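Local coordinates for protein esterase D (Lactobacillus rhamnosus, PDB 3DKR) that probably hydrolyses carboxylic esters, as an alpha/beta hydrolase that carries a catalytic triad, at residues 83-88 with 112-117. Numbering follows the deposited sequence.
Sequences AAVAHM and ETLPGI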
loop_
_atom_site.group_PDB
_atom_site.type_symbol
_atom_site.label_atom_id
_atom_site.label_comp_id
_atom_site.label_asym_id
_atom_site.label_seq_id
_atom_site.Cartn_x
_atom_site.Cartn_y
_atom_site.Cartn_z
ATOM N N ALA A 83 -12.758 -0.178 -6.281
ATOM C CA ALA A 83 -14.014 -0.405 -5.564
ATOM C C ALA A 83 -13.969 0.178 -4.153
ATOM O O ALA A 83 -14.965 0.720 -3.640
ATOM C CB ALA A 83 -14.332 -1.914 -5.504
ATOM N N ALA A 84 -12.813 0.061 -3.512
ATOM C CA ALA A 84 -12.657 0.560 -2.160
ATOM C C ALA A 84 -12.768 2.081 -2.156
ATOM O O ALA A 84 -13.384 2.662 -1.270
ATOM C CB ALA A 84 -11.314 0.120 -1.583
ATOM N N VAL A 85 -12.132 2.724 -3.125
ATOM C CA VAL A 85 -12.238 4.189 -3.254
ATOM C C VAL A 85 -13.715 4.599 -3.453
ATOM O O VAL A 85 -14.225 5.480 -2.759
ATOM C CB VAL A 85 -11.358 4.705 -4.399
ATOM C CG1 VAL A 85 -11.698 6.167 -4.734
ATOM C CG2 VAL A 85 -9.876 4.549 -4.045
ATOM N N ALA A 86 -14.417 3.935 -4.378
ATOM C CA ALA A 86 -15.821 4.288 -4.641
ATOM C C ALA A 86 -16.711 4.124 -3.410
ATOM O O ALA A 86 -17.612 4.931 -3.155
ATOM C CB ALA A 86 -16.362 3.453 -5.789
ATOM N N HIS A 87 -16.452 3.075 -2.638
ATOM C CA HIS A 87 -17.180 2.803 -1.392
ATOM C C HIS A 87 -17.129 4.017 -0.463
ATOM O O HIS A 87 -18.125 4.385 0.168
ATOM C CB HIS A 87 -16.545 1.583 -0.710
ATOM C CG HIS A 87 -17.133 1.246 0.620
ATOM N ND1 HIS A 87 -18.372 0.648 0.754
ATOM C CD2 HIS A 87 -16.647 1.398 1.876
ATOM C CE1 HIS A 87 -18.623 0.456 2.039
ATOM N NE2 HIS A 87 -17.591 0.900 2.739
ATOM N N MET A 88 -15.958 4.649 -0.414
ATOM C CA MET A 88 -15.691 5.727 0.522
ATOM C C MET A 88 -16.108 7.079 -0.057
ATOM O O MET A 88 -16.662 7.911 0.677
ATOM C CB MET A 88 -14.221 5.725 0.941
ATOM C CG MET A 88 -13.813 4.474 1.750
ATOM S SD MET A 88 -14.705 4.317 3.315
ATOM C CE MET A 88 -13.613 5.213 4.410
ATOM N N GLU A 112 -4.319 9.378 -10.249
ATOM C CA GLU A 112 -4.203 9.662 -11.684
ATOM C C GLU A 112 -5.525 9.542 -12.449
ATOM O O GLU A 112 -5.748 10.277 -13.415
ATOM C CB GLU A 112 -3.220 8.684 -12.329
ATOM C CG GLU A 112 -1.770 8.816 -11.888
ATOM C CD GLU A 112 -0.870 7.632 -12.316
ATOM O OE1 GLU A 112 -1.383 6.609 -12.832
ATOM O OE2 GLU A 112 0.372 7.769 -12.145
ATOM N N THR A 113 -6.353 8.560 -12.096
ATOM C CA THR A 113 -7.438 8.129 -13.002
ATOM C C THR A 113 -8.861 8.071 -12.433
ATOM O O THR A 113 -9.815 7.933 -13.211
ATOM C CB THR A 113 -7.129 6.740 -13.617
ATOM O OG1 THR A 113 -7.236 5.730 -12.615
ATOM C CG2 THR A 113 -5.736 6.709 -14.245
ATOM N N LEU A 114 -9.007 8.112 -11.104
ATOM C CA LEU A 114 -10.331 7.969 -10.488
ATOM C C LEU A 114 -10.822 9.314 -9.982
ATOM O O LEU A 114 -10.018 10.152 -9.547
ATOM C CB LEU A 114 -10.281 6.968 -9.338
ATOM C CG LEU A 114 -9.949 5.529 -9.721
ATOM C CD1 LEU A 114 -9.876 4.615 -8.492
ATOM C CD2 LEU A 114 -10.934 4.960 -10.741
ATOM N N PRO A 115 -12.145 9.522 -10.012
ATOM C CA PRO A 115 -12.682 10.810 -9.583
ATOM C C PRO A 115 -12.900 10.941 -8.080
ATOM O O PRO A 115 -13.004 9.937 -7.371
ATOM C CB PRO A 115 -14.036 10.850 -10.286
ATOM C CG PRO A 115 -14.467 9.458 -10.314
ATOM C CD PRO A 115 -13.218 8.621 -10.478
ATOM N N GLY A 116 -13.007 12.182 -7.612
ATOM C CA GLY A 116 -13.514 12.462 -6.280
ATOM C C GLY A 116 -12.516 12.292 -5.146
ATOM O O GLY A 116 -12.911 12.298 -3.993
ATOM N N ILE A 117 -11.227 12.153 -5.458
ATOM C CA ILE A 117 -10.206 11.975 -4.411
ATOM C C ILE A 117 -9.477 13.281 -4.065
ATOM O O ILE A 117 -8.922 13.949 -4.937
ATOM C CB ILE A 117 -9.160 10.906 -4.810
ATOM C CG1 ILE A 117 -9.846 9.583 -5.167
ATOM C CG2 ILE A 117 -8.154 10.703 -3.666
ATOM C CD1 ILE A 117 -8.921 8.553 -5.870
#
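L114, the first residue past the helical part of 101-113, brings CD1 to 4.4 Å from V85 CB of helix 74-89. The first bond of the leucine side chain points toward that helix. The CD1 methyl faces the fork between CG1 and CG2 of the valine rather than either branch alone, and the contact is loose. The leucine side chain also touches W78 and S82, on earlier turns of the same helix.

From here P115 and G116 carry the backbone around towards the sheet, G116 taking a positive phi of 81° that suits glycine. The turn belongs to the return leg of a beta-alpha-beta crossover in the alpha/beta hydrolase fold: strand 94-99 leads through the predicted nucleophile S101 into helix 101-113, and the loop then delivers the chain to the parallel strand 119-122.

I117 makes the tighter contact. Its CA-CB bond is not aimed at the helix, but CG1 stands beside the backbone N (chi1 -55°) and the extended branch carries CD1 across to V85. CD1 lies 3.8 Å from V85 CG1, and I117 CG1 is only slightly farther from the same methyl, at 3.9 Å; with these two distances nearly equal, the valine methyl rests over the last bond of the isoleucine branch. The two side chains cross at about a right angle. V85 presents this methyl by placing CG1 anti to its backbone N (chi1 168°). Both residues are buried, and each also packs on V97 of strand 94-99, which closes the junction from the sheet side.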